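Local coordinates for protein succinate-semialdehyde dehydrogenase (NAD(P)(+)) (Marinobacter aquaeolei, PDB 3RH9) that probably oxidises succinate semialdehyde to succinate with a nicotinamide cofactor, as a member of the aldehyde dehydrogenase family, at residues I264-A269 / V420-A425; D270-A275 / G307-E312; F297-V302 / A397-E402. All coordinates share one frame; numbering follows the deposited sequence.

Contact 1: residues I264-A269 / V420-A425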
ATOM      1  N   ILE A 264     -21.407  19.118   3.286  1.00 15.32           N
ATOM      2  CA  ILE A 264     -22.825  18.945   2.976  1.00 16.20           C
ATOM      3  C   ILE A 264     -23.737  19.371   4.122  1.00 16.51           C
ATOM      4  O   ILE A 264     -23.506  18.981   5.265  1.00 16.99           O
ATOM      5  CB  ILE A 264     -23.118  17.469   2.622  1.00 15.82           C
ATOM      6  CG1 ILE A 264     -22.313  17.049   1.390  1.00 14.34           C
ATOM      7  CG2 ILE A 264     -24.599  17.264   2.389  1.00 16.30           C
ATOM      8  CD1 ILE A 264     -22.337  15.580   1.143  1.00 13.97           C
ATOM      9  N   VAL A 265     -24.768  20.160   3.819  1.00 16.16           N
ATOM     10  CA  VAL A 265     -25.663  20.677   4.857  1.00 17.26           C
ATOM     11  C   VAL A 265     -27.154  20.396   4.639  1.00 17.86           C
ATOM     12  O   VAL A 265     -27.796  21.014   3.799  1.00 18.01           O
ATOM     13  CB  VAL A 265     -25.504  22.193   5.027  1.00 18.25           C
ATOM     14  CG1 VAL A 265     -26.398  22.681   6.151  1.00 18.99           C
ATOM     15  CG2 VAL A 265     -24.047  22.563   5.283  1.00 17.70           C
ATOM     16  N   PHE A 266     -27.719  19.494   5.426  1.00 18.21           N
ATOM     17  CA  PHE A 266     -29.138  19.177   5.278  1.00 20.24           C
ATOM     18  C   PHE A 266     -30.100  20.237   5.852  1.00 20.89           C
ATOM     19  O   PHE A 266     -29.708  21.057   6.690  1.00 21.17           O
ATOM     20  CB  PHE A 266     -29.436  17.767   5.799  1.00 18.98           C
ATOM     21  CG  PHE A 266     -29.036  16.694   4.837  1.00 19.13           C
ATOM     22  CD1 PHE A 266     -29.893  16.289   3.839  1.00 19.43           C
ATOM     23  CD2 PHE A 266     -27.776  16.131   4.889  1.00 20.58           C
ATOM     24  CE1 PHE A 266     -29.517  15.316   2.937  1.00 19.40           C
ATOM     25  CE2 PHE A 266     -27.396  15.158   3.981  1.00 18.94           C
ATOM     26  CZ  PHE A 266     -28.272  14.753   3.011  1.00 18.83           C
ATOM     27  N   ASP A 267     -31.341  20.232   5.359  1.00 20.19           N
ATOM     28  CA  ASP A 267     -32.385  21.161   5.817  1.00 22.10           C
ATOM     29  C   ASP A 267     -32.757  20.994   7.293  1.00 22.26           C
ATOM     30  O   ASP A 267     -33.297  21.905   7.907  1.00 22.72           O
ATOM     31  CB  ASP A 267     -33.647  21.038   4.955  1.00 22.95           C
ATOM     32  CG  ASP A 267     -34.100  19.598   4.771  1.00 24.27           C
ATOM     33  OD1 ASP A 267     -33.432  18.682   5.307  1.00 25.06           O
ATOM     34  OD2 ASP A 267     -35.128  19.378   4.080  1.00 24.71           O
ATOM     35  N   ASP A 268     -32.468  19.828   7.854  1.00 22.94           N
ATOM     36  CA  ASP A 268     -32.687  19.597   9.276  1.00 22.90           C
ATOM     37  C   ASP A 268     -31.427  19.872  10.122  1.00 20.78           C
ATOM     38  O   ASP A 268     -31.419  19.659  11.326  1.00 20.64           O
ATOM     39  CB  ASP A 268     -33.214  18.168   9.508  1.00 23.87           C
ATOM     40  CG  ASP A 268     -32.126  17.103   9.360  1.00 25.21           C
ATOM     41  OD1 ASP A 268     -30.951  17.463   9.112  1.00 22.31           O
ATOM     42  OD2 ASP A 268     -32.456  15.901   9.499  1.00 26.76           O
ATOM     43  N   ALA A 269     -30.369  20.353   9.484  1.00 20.35           N
ATOM     44  CA  ALA A 269     -29.119  20.633  10.177  1.00 20.26           C
ATOM     45  C   ALA A 269     -29.213  21.865  11.077  1.00 21.13           C
ATOM     46  O   ALA A 269     -29.931  22.798  10.767  1.00 23.03           O
ATOM     47  CB  ALA A 269     -27.993  20.816   9.160  1.00 19.48           C
ATOM     48  N   VAL A 420     -20.595  16.205   6.657  1.00 13.70           N
ATOM     49  CA  VAL A 420     -22.041  16.198   6.551  1.00 15.22           C
ATOM     50  C   VAL A 420     -22.694  16.672   7.841  1.00 16.22           C
ATOM     51  O   VAL A 420     -22.338  16.220   8.936  1.00 15.14           O
ATOM     52  CB  VAL A 420     -22.558  14.807   6.176  1.00 15.35           C
ATOM     53  CG1 VAL A 420     -22.214  13.800   7.272  1.00 14.16           C
ATOM     54  CG2 VAL A 420     -24.058  14.859   5.897  1.00 15.26           C
ATOM     55  N   PHE A 421     -23.638  17.603   7.705  1.00 16.84           N
ATOM     56  CA  PHE A 421     -24.399  18.105   8.843  1.00 16.64           C
ATOM     57  C   PHE A 421     -25.849  17.745   8.685  1.00 17.38           C
ATOM     58  O   PHE A 421     -26.437  17.976   7.637  1.00 17.96           O
ATOM     59  CB  PHE A 421     -24.256  19.614   8.984  1.00 15.47           C
ATOM     60  CG  PHE A 421     -22.906  20.048   9.460  1.00 16.04           C
ATOM     61  CD1 PHE A 421     -21.796  19.930   8.641  1.00 15.37           C
ATOM     62  CD2 PHE A 421     -22.741  20.570  10.729  1.00 16.75           C
ATOM     63  CE1 PHE A 421     -20.556  20.332   9.083  1.00 15.86           C
ATOM     64  CE2 PHE A 421     -21.496  20.979  11.171  1.00 16.23           C
ATOM     65  CZ  PHE A 421     -20.406  20.858  10.349  1.00 15.70           C
ATOM     66  N   THR A 422     -26.428  17.184   9.735  1.00 17.83           N
ATOM     67  CA  THR A 422     -27.803  16.731   9.668  1.00 19.15           C
ATOM     68  C   THR A 422     -28.259  16.289  11.051  1.00 19.55           C
ATOM     69  O   THR A 422     -27.540  15.592  11.754  1.00 19.99           O
ATOM     70  CB  THR A 422     -27.950  15.581   8.633  1.00 20.45           C
ATOM     71  OG1 THR A 422     -29.321  15.191   8.502  1.00 20.77           O
ATOM     72  CG2 THR A 422     -27.117  14.376   9.044  1.00 21.65           C
ATOM     73  N   ALA A 423     -29.450  16.713  11.448  1.00 20.76           N
ATOM     74  CA  ALA A 423     -30.002  16.323  12.739  1.00 22.44           C
ATOM     75  C   ALA A 423     -30.375  14.848  12.718  1.00 21.24           C
ATOM     76  O   ALA A 423     -30.486  14.213  13.765  1.00 21.37           O
ATOM     77  CB  ALA A 423     -31.225  17.184  13.090  1.00 21.09           C
ATOM     78  N   ASP A 424     -30.567  14.312  11.516  1.00 20.22           N
ATOM     79  CA  ASP A 424     -30.897  12.904  11.339  1.00 21.47           C
ATOM     80  C   ASP A 424     -29.663  11.974  11.395  1.00 22.85           C
ATOM     81  O   ASP A 424     -28.883  11.882  10.440  1.00 22.21           O
ATOM     82  CB  ASP A 424     -31.651  12.712  10.025  1.00 20.91           C
ATOM     83  CG  ASP A 424     -32.152  11.293   9.844  1.00 23.64           C
ATOM     84  OD1 ASP A 424     -31.626  10.360  10.511  1.00 25.03           O
ATOM     85  OD2 ASP A 424     -33.072  11.108   9.022  1.00 25.05           O
ATOM     86  N   ALA A 425     -29.519  11.267  12.511  1.00 22.76           N
ATOM     87  CA  ALA A 425     -28.349  10.434  12.761  1.00 21.98           C
ATOM     88  C   ALA A 425     -28.312   9.136  11.943  1.00 22.88           C
ATOM     89  O   ALA A 425     -27.227   8.647  11.607  1.00 21.45           O
ATOM     90  CB  ALA A 425     -28.215  10.140  14.261  1.00 20.13           C
TER
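Ile264 with Val420 and Val265 with Phe421 form the last two bridges of a parallel strand pair in the seven-stranded mixed sheet of the aldehyde dehydrogenase fold, and the loops that leave both strands stay in touch. Two backbone bonds set the register: Phe421 N to Ile264 O (2.8 Å), then Phe266 N to Phe421 O (3.0 Å, 169° at the hydrogen). Past the strands, a type I turn from Phe266 to Ala269 swings Asp268 over the start of the other loop. With chi1 at 75°, its CG stands between the backbone N and the carbonyl carbon, and the carboxylate faces the exit of strand 417-421. Thr422 OG1 donates to Asp268 OD1 on the syn lone pair (2.9 Å). Ala423 N makes a weak bond to the same Asp268 OD1 (2.9 Å), and Asp424 N a weak one to Asp268 OD2 (3.2 Å). Asp268 OD2 also forms a salt bridge with Arg427, which makes a cation-pi contact with Phe266 and gives its backbone N to Asp424 OD1, the N-cap of helix 425-434. Replacing Asp268 by an alanine would probably leave Thr422 OG1, Ala423 N and Asp424 N without this acceptor and Arg427 without one of its counter-charges, so that the two loops lose their polar clasp. The Phe266 ring presents its edge to Val420 CG2, which lies 3.9 Å from Phe266 CE2. Ala269 CB rests on Phe421 CB at 3.9 Å. Val420 packs on Val431 of helix 425-434, on the face of the sheet that also carries Ile264, whereas Phe421, on the face of Val265, points to Ala274 and Asn277 of helix 271-283. Strands 295-299 and 439-442 flank the pair in the sheet.

Contact 2: residues D270-A275 / G307-E312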
ATOM      1  N   ASP A 270     -28.485  21.862  12.190  1.00 22.00           N
ATOM      2  CA  ASP A 270     -28.305  23.058  13.004  1.00 20.43           C
ATOM      3  C   ASP A 270     -27.431  24.024  12.206  1.00 21.02           C
ATOM      4  O   ASP A 270     -26.226  23.827  12.089  1.00 20.20           O
ATOM      5  CB  ASP A 270     -27.641  22.664  14.327  1.00 20.16           C
ATOM      6  CG  ASP A 270     -27.132  23.866  15.137  1.00 22.50           C
ATOM      7  OD1 ASP A 270     -27.098  24.999  14.615  1.00 24.28           O
ATOM      8  OD2 ASP A 270     -26.742  23.666  16.314  1.00 22.65           O
ATOM      9  N   LEU A 271     -28.040  25.068  11.649  1.00 22.54           N
ATOM     10  CA  LEU A 271     -27.337  25.967  10.721  1.00 22.13           C
ATOM     11  C   LEU A 271     -26.214  26.756  11.369  1.00 22.91           C
ATOM     12  O   LEU A 271     -25.175  26.976  10.753  1.00 22.86           O
ATOM     13  CB  LEU A 271     -28.309  26.942  10.044  1.00 21.09           C
ATOM     14  CG  LEU A 271     -28.853  26.556   8.684  1.00 21.03           C
ATOM     15  CD1 LEU A 271     -29.132  25.079   8.636  1.00 20.78           C
ATOM     16  CD2 LEU A 271     -30.107  27.342   8.397  1.00 22.48           C
ATOM     17  N   GLU A 272     -26.436  27.218  12.595  1.00 22.95           N
ATOM     18  CA  GLU A 272     -25.436  28.030  13.269  1.00 23.14           C
ATOM     19  C   GLU A 272     -24.176  27.221  13.492  1.00 22.50           C
ATOM     20  O   GLU A 272     -23.071  27.724  13.329  1.00 23.27           O
ATOM     21  CB  GLU A 272     -25.974  28.562  14.600  1.00 26.35           C
ATOM     22  CG  GLU A 272     -27.004  29.685  14.442  1.00 29.17           C
ATOM     23  CD  GLU A 272     -26.387  30.997  13.921  1.00 34.74           C
ATOM     24  OE1 GLU A 272     -25.358  31.441  14.499  1.00 36.34           O
ATOM     25  OE2 GLU A 272     -26.936  31.591  12.951  1.00 30.91           O
ATOM     26  N   ALA A 273     -24.344  25.955  13.854  1.00 22.28           N
ATOM     27  CA  ALA A 273     -23.195  25.082  14.088  1.00 21.50           C
ATOM     28  C   ALA A 273     -22.438  24.787  12.790  1.00 20.01           C
ATOM     29  O   ALA A 273     -21.211  24.855  12.748  1.00 19.82           O
ATOM     30  CB  ALA A 273     -23.634  23.790  14.777  1.00 19.73           C
ATOM     31  N   ALA A 274     -23.172  24.464  11.734  1.00 19.02           N
ATOM     32  CA  ALA A 274     -22.563  24.245  10.431  1.00 19.60           C
ATOM     33  C   ALA A 274     -21.829  25.509   9.919  1.00 20.16           C
ATOM     34  O   ALA A 274     -20.712  25.437   9.420  1.00 19.08           O
ATOM     35  CB  ALA A 274     -23.615  23.777   9.437  1.00 17.40           C
ATOM     36  N   ALA A 275     -22.463  26.666  10.061  1.00 21.46           N
ATOM     37  CA  ALA A 275     -21.856  27.928   9.663  1.00 21.70           C
ATOM     38  C   ALA A 275     -20.564  28.148  10.430  1.00 20.87           C
ATOM     39  O   ALA A 275     -19.538  28.497   9.847  1.00 19.34           O
ATOM     40  CB  ALA A 275     -22.828  29.083   9.908  1.00 22.31           C
ATOM     41  N   GLY A 307     -26.473  31.159   3.414  1.00 24.59           N
ATOM     42  CA  GLY A 307     -25.567  32.130   2.831  1.00 25.10           C
ATOM     43  C   GLY A 307     -25.445  33.367   3.701  1.00 26.93           C
ATOM     44  O   GLY A 307     -24.355  33.896   3.924  1.00 25.55           O
ATOM     45  N   GLN A 308     -26.590  33.818   4.203  1.00 29.02           N
ATOM     46  CA  GLN A 308     -26.656  34.976   5.078  1.00 30.75           C
ATOM     47  C   GLN A 308     -25.718  34.773   6.248  1.00 28.59           C
ATOM     48  O   GLN A 308     -24.853  35.612   6.522  1.00 27.42           O
ATOM     49  CB  GLN A 308     -28.082  35.146   5.613  1.00 36.50           C
ATOM     50  CG  GLN A 308     -28.525  36.588   5.765  1.00 40.63           C
ATOM     51  CD  GLN A 308     -28.821  37.211   4.413  1.00 51.99           C
ATOM     52  OE1 GLN A 308     -29.386  36.558   3.527  1.00 48.80           O
ATOM     53  NE2 GLN A 308     -28.436  38.480   4.241  1.00 60.51           N
ATOM     54  N   LYS A 309     -25.904  33.648   6.935  1.00 26.13           N
ATOM     55  CA  LYS A 309     -25.074  33.305   8.080  1.00 27.13           C
ATOM     56  C   LYS A 309     -23.591  33.299   7.715  1.00 27.01           C
ATOM     57  O   LYS A 309     -22.747  33.751   8.501  1.00 26.87           O
ATOM     58  CB  LYS A 309     -25.492  31.957   8.666  1.00 26.88           C
ATOM     59  CG  LYS A 309     -26.738  32.007   9.526  1.00 27.13           C
ATOM     60  CD  LYS A 309     -27.346  30.622   9.709  1.00 26.45           C
ATOM     61  CE  LYS A 309     -28.497  30.647  10.717  1.00 27.99           C
ATOM     62  NZ  LYS A 309     -29.170  31.984  10.795  1.00 27.83           N
ATOM     63  N   LEU A 310     -23.274  32.805   6.520  1.00 25.08           N
ATOM     64  CA  LEU A 310     -21.875  32.737   6.100  1.00 26.65           C
ATOM     65  C   LEU A 310     -21.293  34.104   5.721  1.00 27.15           C
ATOM     66  O   LEU A 310     -20.140  34.400   6.038  1.00 24.95           O
ATOM     67  CB  LEU A 310     -21.691  31.738   4.959  1.00 24.64           C
ATOM     68  CG  LEU A 310     -21.794  30.270   5.357  1.00 24.12           C
ATOM     69  CD1 LEU A 310     -21.528  29.396   4.152  1.00 23.75           C
ATOM     70  CD2 LEU A 310     -20.821  29.949   6.482  1.00 22.57           C
ATOM     71  N   ALA A 311     -22.097  34.926   5.041  1.00 28.19           N
ATOM     72  CA  ALA A 311     -21.677  36.267   4.650  1.00 26.29           C
ATOM     73  C   ALA A 311     -21.523  37.133   5.889  1.00 26.34           C
ATOM     74  O   ALA A 311     -20.625  37.967   5.968  1.00 25.91           O
ATOM     75  CB  ALA A 311     -22.681  36.879   3.698  1.00 25.13           C
ATOM     76  N   GLU A 312     -22.407  36.915   6.858  1.00 26.65           N
ATOM     77  CA  GLU A 312     -22.340  37.592   8.149  1.00 27.90           C
ATOM     78  C   GLU A 312     -20.999  37.401   8.869  1.00 28.18           C
ATOM     79  O   GLU A 312     -20.462  38.337   9.453  1.00 28.73           O
ATOM     80  CB  GLU A 312     -23.462  37.088   9.045  1.00 28.82           C
ATOM     81  CG  GLU A 312     -23.526  37.782  10.377  1.00 33.43           C
ATOM     82  CD  GLU A 312     -24.643  37.247  11.239  1.00 42.71           C
ATOM     83  OE1 GLU A 312     -24.449  36.178  11.876  1.00 42.07           O
ATOM     84  OE2 GLU A 312     -25.719  37.897  11.277  1.00 49.28           O
TER
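Leu271, which follows the N-cap Asp270, whose OD1 accepts from Ala273 N at 3.0 Å from above the carboxylate plane, lays its CB against the aliphatic end of Lys309. Leu271 CB is 3.8 Å from Lys309 CE. Glu272 reaches across at the solvent-exposed side, its chain bent at chi2 (-70°) and crossing that of Lys309 at about a right angle. A salt bridge joins Glu272 OE2 to Lys309 NZ at 3.1 Å, though the position of OE2 is uncertain; the other oxygen, OE1, pairs with Arg313, one turn further along helix 303-316. Lys309 runs nearly straight from CA to CE and bends at chi4; its CD and CE lie against Leu271 CB and alongside the Glu272 chain. At Ala275 the backbones come closest, with Ala275 CA 6.0 Å from Leu310 CA, an approach its small side chain allows. Ala275 CB sits 4.1 Å from Leu310 CD2 and equally near Lys309 CB. Phe306 fills in beside Leu271 and Ala275. The two short helical segments pass with axes 9.8 Å apart at -44°. This is the packing of neighbouring helices on one face of the parallel part of a mixed sheet, as in Rossmann-like alpha/beta domains: helix 271-283 belongs to the beta-alpha-beta unit between strands 262-265 and 295-299, and helix 303-316 follows the second strand.

Contact 3: residues F297-V302 / A397-E402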
ATOM      1  N   PHE A 297     -22.364  21.869  -0.369  1.00 16.98           N
ATOM      2  CA  PHE A 297     -23.694  21.490  -0.799  1.00 17.21           C
ATOM      3  C   PHE A 297     -24.710  21.892   0.263  1.00 18.18           C
ATOM      4  O   PHE A 297     -24.625  21.456   1.408  1.00 17.96           O
ATOM      5  CB  PHE A 297     -23.771  19.988  -1.059  1.00 16.43           C
ATOM      6  CG  PHE A 297     -23.029  19.544  -2.286  1.00 16.77           C
ATOM      7  CD1 PHE A 297     -21.710  19.123  -2.200  1.00 16.12           C
ATOM      8  CD2 PHE A 297     -23.650  19.535  -3.525  1.00 16.26           C
ATOM      9  CE1 PHE A 297     -21.024  18.701  -3.324  1.00 15.89           C
ATOM     10  CE2 PHE A 297     -22.974  19.119  -4.650  1.00 15.87           C
ATOM     11  CZ  PHE A 297     -21.653  18.700  -4.549  1.00 16.78           C
ATOM     12  N   VAL A 298     -25.665  22.733  -0.117  1.00 18.47           N
ATOM     13  CA  VAL A 298     -26.702  23.150   0.809  1.00 18.86           C
ATOM     14  C   VAL A 298     -28.110  22.840   0.298  1.00 19.74           C
ATOM     15  O   VAL A 298     -28.432  23.040  -0.878  1.00 19.52           O
ATOM     16  CB  VAL A 298     -26.580  24.627   1.159  1.00 18.12           C
ATOM     17  CG1 VAL A 298     -27.671  25.014   2.138  1.00 20.77           C
ATOM     18  CG2 VAL A 298     -25.217  24.892   1.757  1.00 18.22           C
ATOM     19  N   HIS A 299     -28.941  22.342   1.200  1.00 17.36           N
ATOM     20  CA  HIS A 299     -30.305  22.018   0.859  1.00 20.73           C
ATOM     21  C   HIS A 299     -31.117  23.274   0.517  1.00 23.18           C
ATOM     22  O   HIS A 299     -31.033  24.296   1.197  1.00 22.47           O
ATOM     23  CB  HIS A 299     -30.962  21.259   1.999  1.00 20.67           C
ATOM     24  CG  HIS A 299     -32.216  20.564   1.598  1.00 20.63           C
ATOM     25  ND1 HIS A 299     -33.448  21.174   1.645  1.00 23.22           N
ATOM     26  CD2 HIS A 299     -32.427  19.318   1.116  1.00 20.61           C
ATOM     27  CE1 HIS A 299     -34.370  20.327   1.224  1.00 23.43           C
ATOM     28  NE2 HIS A 299     -33.778  19.194   0.898  1.00 21.89           N
ATOM     29  N   GLU A 300     -31.916  23.182  -0.539  1.00 22.52           N
ATOM     30  CA  GLU A 300     -32.641  24.342  -1.036  1.00 23.17           C
ATOM     31  C   GLU A 300     -33.442  25.075   0.040  1.00 23.24           C
ATOM     32  O   GLU A 300     -33.572  26.289  -0.008  1.00 23.60           O
ATOM     33  CB  GLU A 300     -33.535  23.947  -2.219  1.00 22.59           C
ATOM     34  CG  GLU A 300     -32.724  23.459  -3.408  1.00 24.28           C
ATOM     35  CD  GLU A 300     -33.545  23.189  -4.660  1.00 25.02           C
ATOM     36  OE1 GLU A 300     -34.792  23.280  -4.602  1.00 22.95           O
ATOM     37  OE2 GLU A 300     -32.922  22.883  -5.709  1.00 26.55           O
ATOM     38  N   LYS A 301     -33.965  24.346   1.018  1.00 25.12           N
ATOM     39  CA  LYS A 301     -34.845  24.960   2.016  1.00 25.01           C
ATOM     40  C   LYS A 301     -34.087  25.862   2.973  1.00 23.29           C
ATOM     41  O   LYS A 301     -34.693  26.693   3.640  1.00 26.33           O
ATOM     42  CB  LYS A 301     -35.648  23.904   2.788  1.00 23.80           C
ATOM     43  CG  LYS A 301     -36.575  23.076   1.908  1.00 26.27           C
ATOM     44  CD  LYS A 301     -37.591  22.288   2.742  1.00 31.12           C
ATOM     45  CE  LYS A 301     -38.738  21.737   1.878  1.00 32.40           C
ATOM     46  NZ  LYS A 301     -38.342  20.499   1.147  1.00 32.41           N
ATOM     47  N   VAL A 302     -32.766  25.718   3.016  1.00 22.73           N
ATOM     48  CA  VAL A 302     -31.941  26.463   3.969  1.00 23.59           C
ATOM     49  C   VAL A 302     -30.784  27.223   3.308  1.00 23.75           C
ATOM     50  O   VAL A 302     -29.958  27.848   3.981  1.00 24.48           O
ATOM     51  CB  VAL A 302     -31.411  25.533   5.086  1.00 24.94           C
ATOM     52  CG1 VAL A 302     -32.575  25.024   5.949  1.00 21.21           C
ATOM     53  CG2 VAL A 302     -30.637  24.356   4.476  1.00 22.86           C
ATOM     54  N   ALA A 397     -23.438  25.038  -3.795  1.00 19.76           N
ATOM     55  CA  ALA A 397     -24.253  24.311  -4.765  1.00 19.44           C
ATOM     56  C   ALA A 397     -25.498  23.863  -4.060  1.00 18.67           C
ATOM     57  O   ALA A 397     -25.440  23.530  -2.889  1.00 21.45           O
ATOM     58  CB  ALA A 397     -23.501  23.111  -5.270  1.00 19.13           C
ATOM     59  N   LEU A 398     -26.629  23.835  -4.747  1.00 18.47           N
ATOM     60  CA  LEU A 398     -27.860  23.415  -4.087  1.00 19.43           C
ATOM     61  C   LEU A 398     -28.114  21.931  -4.267  1.00 18.82           C
ATOM     62  O   LEU A 398     -27.556  21.315  -5.167  1.00 19.19           O
ATOM     63  CB  LEU A 398     -29.057  24.217  -4.597  1.00 20.97           C
ATOM     64  CG  LEU A 398     -28.964  25.732  -4.426  1.00 20.70           C
ATOM     65  CD1 LEU A 398     -30.273  26.371  -4.843  1.00 20.97           C
ATOM     66  CD2 LEU A 398     -28.605  26.101  -2.995  1.00 20.68           C
ATOM     67  N   PHE A 399     -28.948  21.360  -3.397  1.00 18.87           N
ATOM     68  CA  PHE A 399     -29.436  19.990  -3.578  1.00 19.33           C
ATOM     69  C   PHE A 399     -30.748  19.720  -2.823  1.00 20.19           C
ATOM     70  O   PHE A 399     -31.123  20.462  -1.906  1.00 19.98           O
ATOM     71  CB  PHE A 399     -28.363  18.976  -3.164  1.00 18.75           C
ATOM     72  CG  PHE A 399     -28.254  18.781  -1.680  1.00 17.75           C
ATOM     73  CD1 PHE A 399     -27.507  19.651  -0.909  1.00 17.29           C
ATOM     74  CD2 PHE A 399     -28.896  17.724  -1.057  1.00 17.31           C
ATOM     75  CE1 PHE A 399     -27.411  19.469   0.456  1.00 17.86           C
ATOM     76  CE2 PHE A 399     -28.799  17.542   0.300  1.00 17.46           C
ATOM     77  CZ  PHE A 399     -28.064  18.416   1.063  1.00 17.12           C
ATOM     78  N   ARG A 400     -31.437  18.647  -3.204  1.00 20.83           N
ATOM     79  CA  ARG A 400     -32.650  18.214  -2.499  1.00 21.60           C
ATOM     80  C   ARG A 400     -32.470  16.894  -1.723  1.00 20.24           C
ATOM     81  O   ARG A 400     -32.538  16.873  -0.496  1.00 19.07           O
ATOM     82  CB  ARG A 400     -33.834  18.067  -3.468  1.00 21.61           C
ATOM     83  CG  ARG A 400     -33.969  19.150  -4.516  1.00 22.32           C
ATOM     84  CD  ARG A 400     -34.914  20.235  -4.082  1.00 22.56           C
ATOM     85  NE  ARG A 400     -36.250  19.720  -3.789  1.00 22.47           N
ATOM     86  CZ  ARG A 400     -37.190  20.420  -3.160  1.00 21.57           C
ATOM     87  NH1 ARG A 400     -36.935  21.662  -2.769  1.00 21.90           N
ATOM     88  NH2 ARG A 400     -38.377  19.883  -2.913  1.00 21.55           N
ATOM     89  N   THR A 401     -32.246  15.797  -2.442  1.00 19.60           N
ATOM     90  CA  THR A 401     -32.288  14.469  -1.829  1.00 21.70           C
ATOM     91  C   THR A 401     -30.965  13.956  -1.265  1.00 21.10           C
ATOM     92  O   THR A 401     -29.889  14.354  -1.696  1.00 20.91           O
ATOM     93  CB  THR A 401     -32.786  13.409  -2.818  1.00 21.90           C
ATOM     94  OG1 THR A 401     -31.723  13.069  -3.720  1.00 23.90           O
ATOM     95  CG2 THR A 401     -33.965  13.928  -3.592  1.00 20.28           C
ATOM     96  N   GLU A 402     -31.068  13.038  -0.309  1.00 21.99           N
ATOM     97  CA  GLU A 402     -29.902  12.370   0.257  1.00 21.67           C
ATOM     98  C   GLU A 402     -29.082  11.677  -0.829  1.00 21.52           C
ATOM     99  O   GLU A 402     -27.882  11.896  -0.937  1.00 20.69           O
ATOM    100  CB  GLU A 402     -30.326  11.351   1.319  1.00 20.90           C
ATOM    101  CG  GLU A 402     -29.192  10.481   1.838  1.00 21.00           C
ATOM    102  CD  GLU A 402     -29.641   9.501   2.915  1.00 23.36           C
ATOM    103  OE1 GLU A 402     -30.543   9.859   3.702  1.00 22.79           O
ATOM    104  OE2 GLU A 402     -29.084   8.376   2.982  1.00 22.79           O
TER
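Phe297, Val298 and His299 bridge Ala397, Leu398 and Phe399 in turn as a parallel ladder. Its backbone bonds run from Val298 N to Ala397 O (2.9 Å), from Phe399 N to Val298 O (3.1 Å) and from Glu300 N to Phe399 O (3.1 Å). The aromatic contacts lie on the face shared by Phe297, His299, Ala397 and Phe399. In Phe399, CG stands between the backbone N and the carbonyl carbon (chi1 79°), which carries the ring across to the neighbouring strand and sets one face against His299 CA. The edge of the His299 imidazole points at the face of Phe399, the centroids 5.5 Å apart and the planes at 88°. Arg400 O lies at the imidazole edge; across the ring from it, His299 ND1 accepts from Lys301 N at 3.3 Å, the donor tilted from the ring plane, a bond within the loop that helps fix the ring's rotation. Among apolar contacts, Phe297 CB touches Phe399 CD1 at 3.8 Å, and Phe297 CD2 lies 4.0 Å from Ala397 CB. Charges gather where the strands end. The extended Glu300 chain crosses the doubly bent Arg400 at about a right angle, and Glu300 OE1 forms a salt bridge with Arg400 NH1 at 3.3 Å, carboxylate and guanidinium planes 58° apart. Lys301 brings a second positive charge beside Arg400, which the carboxylate of Glu300 would probably offset in part. Both Glu300 and Arg400 are at the surface. Beneath the aromatic face lies helix 402-409, with Val405 against Phe297 and Phe399; Thr401 caps its start through Glu404 N. On the opposite face Val298 rests on Phe306 and Leu398 on Ala303, both of helix 303-316, while strand 262-265 continues the sheet beyond Phe297 and His299.

From the N terminus, the chain first meets residues 264-269 of contact 1, passes directly into 270-275 of contact 2, then 297-302 of contact 3; 307-312 then closes contact 2, the short loop of 31 residues. Residues 397-402 close contact 3, and 420-425 finally close contact 1, whose loop of 150 residues encloses the other two. Contacts 2 and 3 cross, their segments alternating. Contacts 1 and 3 meet inside one sheet, where strand 262-265 lies beside 295-299 and the Phe266 and Phe399 rings meet edge-to-face. Contact 2 joins the helices on one face of that sheet, touching contact 1 through Ala274 and Phe421 and contact 3 through Leu271 and Val302.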